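PDB 4WA0: possible adhesin from Caldicellulosiruptor kronotskyensis, which probably mediates attachment of this extremely thermophilic bacterium to cellulose, as a tapirin whose C-terminal beta-helix domain is the part present here. Local coordinates for residues 245-249 and 261-267; 257-261 and 275-280. All coordinates share one frame; numbering follows the deposited sequence.

Interaction 1: 245-249 and 261-267; sequences QLGST and IYGESYI. With MG (magnesium ion), chain B.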
loop_
_atom_site.group_PDB
_atom_site.type_symbol
_atom_site.label_atom_id
_atom_site.label_comp_id
_atom_site.label_asym_id
_atom_site.label_seq_id
_atom_site.Cartn_x
_atom_site.Cartn_y
_atom_site.Cartn_z
ATOM N N GLN A 245 27.429 14.012 6.478
ATOM C CA GLN A 245 26.884 12.704 6.423
ATOM C C GLN A 245 25.910 12.541 5.220
ATOM O O GLN A 245 25.542 11.428 4.862
ATOM C CB GLN A 245 26.175 12.421 7.744
ATOM C CG GLN A 245 25.503 11.066 7.780
ATOM C CD GLN A 245 23.971 11.087 7.486
ATOM O OE1 GLN A 245 23.284 12.074 7.759
ATOM N NE2 GLN A 245 23.456 9.975 7.037
ATOM N N LEU A 246 25.490 13.680 4.686
ATOM C CA LEU A 246 24.549 13.674 3.552
ATOM C C LEU A 246 25.156 14.147 2.262
ATOM O O LEU A 246 26.092 14.960 2.253
ATOM C CB LEU A 246 23.300 14.490 3.806
ATOM C CG LEU A 246 22.425 14.150 5.028
ATOM C CD1 LEU A 246 21.402 15.231 5.362
ATOM C CD2 LEU A 246 21.864 12.751 4.890
ATOM N N GLY A 247 24.520 13.689 1.162
ATOM C CA GLY A 247 24.844 14.168 -0.188
ATOM C C GLY A 247 23.619 14.767 -0.843
ATOM O O GLY A 247 22.507 14.498 -0.427
ATOM N N SER A 248 23.843 15.555 -1.906
ATOM C CA SER A 248 22.738 16.147 -2.634
ATOM C C SER A 248 23.100 16.487 -4.057
ATOM O O SER A 248 24.255 16.816 -4.341
ATOM C CB SER A 248 22.281 17.428 -1.940
ATOM O OG SER A 248 23.286 18.405 -1.781
ATOM N N THR A 249 22.090 16.478 -4.931
ATOM C CA THR A 249 22.205 17.043 -6.240
ATOM C C THR A 249 20.950 17.842 -6.468
ATOM O O THR A 249 19.830 17.327 -6.229
ATOM C CB THR A 249 22.310 15.911 -7.262
ATOM O OG1 THR A 249 23.398 15.043 -6.917
ATOM C CG2 THR A 249 22.430 16.379 -8.735
ATOM N N ILE A 261 18.334 14.247 -1.886
ATOM C CA ILE A 261 19.190 14.068 -0.714
ATOM C C ILE A 261 19.496 12.606 -0.532
ATOM O O ILE A 261 18.577 11.808 -0.513
ATOM C CB ILE A 261 18.458 14.608 0.522
ATOM C CG1 ILE A 261 18.065 16.083 0.378
ATOM C CG2 ILE A 261 19.259 14.532 1.804
ATOM C CD1 ILE A 261 19.131 17.080 -0.025
ATOM N N TYR A 262 20.784 12.285 -0.348
ATOM C CA TYR A 262 21.237 10.933 -0.171
ATOM C C TYR A 262 21.762 10.812 1.263
ATOM O O TYR A 262 22.583 11.629 1.681
ATOM C CB TYR A 262 22.395 10.640 -1.062
ATOM C CG TYR A 262 22.073 10.670 -2.563
ATOM C CD1 TYR A 262 21.469 9.639 -3.146
ATOM C CD2 TYR A 262 22.520 11.711 -3.354
ATOM C CE1 TYR A 262 21.184 9.649 -4.533
ATOM C CE2 TYR A 262 22.230 11.745 -4.728
ATOM C CZ TYR A 262 21.603 10.684 -5.286
ATOM O OH TYR A 262 21.331 10.646 -6.647
ATOM N N GLY A 263 21.265 9.834 2.005
ATOM C CA GLY A 263 21.886 9.504 3.330
ATOM C C GLY A 263 22.105 8.015 3.390
ATOM O O GLY A 263 21.164 7.258 3.574
ATOM N N GLU A 264 23.350 7.563 3.283
ATOM C CA GLU A 264 23.574 6.143 3.314
ATOM C C GLU A 264 22.998 5.479 4.555
ATOM O O GLU A 264 22.193 4.543 4.477
ATOM C CB GLU A 264 25.070 5.813 3.160
ATOM C CG GLU A 264 25.425 4.346 3.346
ATOM C CD GLU A 264 24.949 3.416 2.222
ATOM O OE1 GLU A 264 24.359 3.893 1.209
ATOM O OE2 GLU A 264 25.174 2.193 2.308
ATOM N N SER A 265 23.371 5.988 5.712
ATOM C CA SER A 265 22.947 5.362 6.963
ATOM C C SER A 265 21.561 5.677 7.462
ATOM O O SER A 265 20.968 4.880 8.225
ATOM C CB SER A 265 23.988 5.736 8.078
ATOM O OG SER A 265 25.286 5.222 7.752
ATOM N N TYR A 266 21.055 6.873 7.125
ATOM C CA TYR A 266 19.834 7.401 7.614
ATOM C C TYR A 266 19.695 8.801 6.999
ATOM O O TYR A 266 20.654 9.402 6.500
ATOM C CB TYR A 266 19.744 7.486 9.168
ATOM C CG TYR A 266 20.964 8.129 9.846
ATOM C CD1 TYR A 266 21.109 9.516 9.921
ATOM C CD2 TYR A 266 21.931 7.356 10.452
ATOM C CE1 TYR A 266 22.214 10.068 10.522
ATOM C CE2 TYR A 266 23.090 7.924 10.964
ATOM C CZ TYR A 266 23.178 9.249 11.082
ATOM O OH TYR A 266 24.254 9.845 11.634
ATOM N N ILE A 267 18.453 9.290 7.029
ATOM C CA ILE A 267 18.204 10.676 6.876
ATOM C C ILE A 267 17.271 11.189 7.983
ATOM O O ILE A 267 16.165 10.686 8.173
ATOM C CB ILE A 267 17.600 11.087 5.478
ATOM C CG1 ILE A 267 18.471 10.627 4.328
ATOM C CG2 ILE A 267 17.363 12.573 5.455
ATOM C CD1 ILE A 267 17.774 10.666 2.961
HETATM MG MG MG B . 26.928 17.089 2.736
HETATM O O HOH W 1 25.243 9.466 2.367
HETATM O O HOH W 2 25.447 7.941 6.211
#

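Interaction 2: 257-261 and 275-280; sequences PQIVI and EISARL. With MG (magnesium ion), chain B.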
loop_
_atom_site.group_PDB
_atom_site.type_symbol
_atom_site.label_atom_id
_atom_site.label_comp_id
_atom_site.label_asym_id
_atom_site.label_seq_id
_atom_site.Cartn_x
_atom_site.Cartn_y
_atom_site.Cartn_z
ATOM N N PRO A 257 12.742 24.449 -7.539
ATOM C CA PRO A 257 13.813 23.540 -7.840
ATOM C C PRO A 257 13.570 22.146 -7.305
ATOM O O PRO A 257 12.652 21.929 -6.454
ATOM C CB PRO A 257 14.973 24.179 -7.127
ATOM C CG PRO A 257 14.371 24.791 -5.968
ATOM C CD PRO A 257 13.073 25.360 -6.430
ATOM N N GLN A 258 14.271 21.205 -7.894
ATOM C CA GLN A 258 14.238 19.837 -7.437
ATOM C C GLN A 258 15.521 19.573 -6.710
ATOM O O GLN A 258 16.586 20.100 -7.076
ATOM C CB GLN A 258 14.174 18.867 -8.588
ATOM C CG GLN A 258 12.989 19.067 -9.480
ATOM C CD GLN A 258 12.426 17.790 -9.965
ATOM O OE1 GLN A 258 12.900 16.701 -9.601
ATOM N NE2 GLN A 258 11.315 17.896 -10.736
ATOM N N ILE A 259 15.449 18.695 -5.722
ATOM C CA ILE A 259 16.734 18.249 -5.092
ATOM C C ILE A 259 16.614 16.800 -4.614
ATOM O O ILE A 259 15.514 16.355 -4.182
ATOM C CB ILE A 259 17.116 19.235 -4.004
ATOM C CG1 ILE A 259 18.538 18.960 -3.426
ATOM C CG2 ILE A 259 16.084 19.228 -2.904
ATOM C CD1 ILE A 259 19.016 20.079 -2.539
ATOM N N VAL A 260 17.686 16.036 -4.802
ATOM C CA VAL A 260 17.783 14.733 -4.196
ATOM C C VAL A 260 18.774 14.809 -3.025
ATOM O O VAL A 260 19.878 15.346 -3.182
ATOM C CB VAL A 260 18.056 13.592 -5.205
ATOM C CG1 VAL A 260 19.334 13.828 -5.946
ATOM C CG2 VAL A 260 18.054 12.232 -4.538
ATOM N N ILE A 261 18.334 14.247 -1.886
ATOM C CA ILE A 261 19.190 14.068 -0.714
ATOM C C ILE A 261 19.496 12.606 -0.532
ATOM O O ILE A 261 18.577 11.808 -0.513
ATOM C CB ILE A 261 18.458 14.608 0.522
ATOM C CG1 ILE A 261 18.065 16.083 0.378
ATOM C CG2 ILE A 261 19.259 14.532 1.804
ATOM C CD1 ILE A 261 19.131 17.080 -0.025
ATOM N N GLU A 275 21.516 20.411 4.608
ATOM C CA GLU A 275 22.083 20.008 3.306
ATOM C C GLU A 275 21.403 20.793 2.193
ATOM O O GLU A 275 22.080 21.271 1.284
ATOM C CB GLU A 275 21.906 18.519 3.086
ATOM C CG GLU A 275 22.474 17.953 1.772
ATOM C CD GLU A 275 23.982 17.924 1.668
ATOM O OE1 GLU A 275 24.640 18.025 2.723
ATOM O OE2 GLU A 275 24.516 17.769 0.515
ATOM N N ILE A 276 20.081 20.917 2.277
ATOM C CA ILE A 276 19.314 21.639 1.231
ATOM C C ILE A 276 19.712 23.119 1.144
ATOM O O ILE A 276 19.935 23.684 0.039
ATOM C CB ILE A 276 17.780 21.523 1.396
ATOM C CG1 ILE A 276 17.299 20.045 1.274
ATOM C CG2 ILE A 276 17.018 22.435 0.419
ATOM C CD1 ILE A 276 15.956 19.794 1.915
ATOM N N SER A 277 19.816 23.738 2.288
ATOM C CA SER A 277 20.146 25.146 2.338
ATOM C C SER A 277 21.552 25.409 1.737
ATOM O O SER A 277 21.790 26.354 0.942
ATOM C CB SER A 277 20.074 25.600 3.792
ATOM O OG SER A 277 18.759 25.561 4.284
ATOM N N ALA A 278 22.500 24.561 2.095
ATOM C CA ALA A 278 23.835 24.677 1.557
ATOM C C ALA A 278 23.841 24.439 0.061
ATOM O O ALA A 278 24.509 25.180 -0.670
ATOM C CB ALA A 278 24.811 23.722 2.266
ATOM N N ARG A 279 23.105 23.437 -0.447
ATOM C CA ARG A 279 23.171 23.114 -1.882
ATOM C C ARG A 279 22.512 24.214 -2.714
ATOM O O ARG A 279 22.997 24.536 -3.806
ATOM C CB ARG A 279 22.440 21.796 -2.191
ATOM C CG ARG A 279 22.350 21.437 -3.660
ATOM C CD ARG A 279 23.678 21.280 -4.343
ATOM N NE ARG A 279 24.471 20.220 -3.728
ATOM C CZ ARG A 279 25.793 20.170 -3.713
ATOM N NH1 ARG A 279 26.431 19.162 -3.115
ATOM N NH2 ARG A 279 26.490 21.176 -4.214
ATOM N N LEU A 280 21.419 24.761 -2.225
ATOM C CA LEU A 280 20.622 25.745 -2.980
ATOM C C LEU A 280 21.121 27.149 -2.768
ATOM O O LEU A 280 20.769 28.025 -3.541
ATOM C CB LEU A 280 19.130 25.694 -2.634
ATOM C CG LEU A 280 18.453 24.395 -3.078
ATOM C CD1 LEU A 280 16.994 24.484 -2.657
ATOM C CD2 LEU A 280 18.635 24.182 -4.579
HETATM MG MG MG B . 26.928 17.089 2.736
#

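Interaction 1: 245-249 and 261-267
Gln245 lays its amide over one face of the Tyr266 ring, the two planes 27° apart. NE2 stands 3.7 Å above the ring, offset toward the rim. The same nitrogen donates a nearly straight hydrogen bond to the backbone oxygen of the tyrosine, Gln245 NE2 to Tyr266 O 2.9 Å, with the acceptor in the amide plane. With CG anti to the backbone N (chi1 178°) and a bend at chi2, the glutamine chain reaches the turn that follows strand 258-263. A water that accepts from both Gln245 NE2 and Ser265 N gives the amide a second partner, so stack and bonds together fix its rotation. This contact belongs to the beta hairpin of strands 247-251 and 258-263 at one end of the beta-helix: Gly247 and Tyr262 form an antiparallel hydrogen-bonded pair, with Gly247 N to Tyr262 O at 2.9 Å and Tyr262 N to Gly247 O at 2.8 Å. On the sheet face of Ser248 and Ile261, Ser248 CB meets Ile261 CD1 at 3.7 Å, while Ser248 OG is hydrogen-bonded to Glu275 OE2 and Arg279 NE. Tyr262 lies on the other face, and its hydroxyl reaches Asp347, which also bonds Thr249 OG1. Leu246 divides its roles: CD2 rests on Gly263 CA at 3.6 Å, whereas its backbone O binds magnesium at 2.3 Å.

Interaction 2: 257-261 and 275-280
Ile259 and Ile261, two residues apart on strand 258-263, both direct their side chains at helix 269-280, and the methyl tips do most of the touching. Ile259 loses the most surface. Its CG1 branch is anti to the backbone N (chi1 -172°) and its chain is extended, which carries CD1 to the helix. There CD1 lies 3.8 Å from Arg279 CG, meeting the aliphatic part of an arginine whose guanidinium group is engaged with Asp239 and Ser248. The same methyl also approaches Ile276 CG1 at 4.2 Å and Leu280 CG at 4.4 Å, so it sits among side chains from successive turns of the helix. Helix 269-280 follows strand 266-268 and packs on strand 258-263, near the end of the beta-helix where the hairpin sits; segments 258-261 and 275-280 run at 130°, with axes 9.9 Å apart. Ile261 adopts a different chi1, with CG1 beside the backbone N (-58°), and its side chain lies across that of Ile276. Ile261 CD1 comes to 3.7 Å from Ile276 CG1, and to 3.9 Å from Glu275 CG, where the isoleucine and glutamate chains run alongside each other, pointing opposite ways. A bend at chi2 turns the Glu275 carboxylate out of the apolar layer: OE1 binds magnesium at 2.5 Å, and OE2 is the oxygen held by Ser248. Asp239, Val241, Ser243 and Leu246 supply further ligands of the ion. Nearer the helix end, Leu280 CD1 meets Pro257 CG at 4.2 Å.

How the interactions relate
Strand 258-263 serves both contacts, and Ile261 belongs to each. Backbone hydrogen bonds join the hairpin strands in interaction 1, and the Gln245 amide ties the residues before strand 247-251 to Tyr266 beyond the turn; the contact runs from buried strand residues out to that exposed tyrosine. Interaction 2 packs the strand on helix 269-280 through aliphatic contacts alone; Ile259, Ile261, Glu275 and Ile276 are buried, while Pro257, Arg279 and Leu280 are partly exposed. The magnesium ion ties the two together, taking a backbone oxygen from Leu246, next to strand 247-251, and a carboxylate from the helix, and Ser248 and Glu275 join the contacts directly.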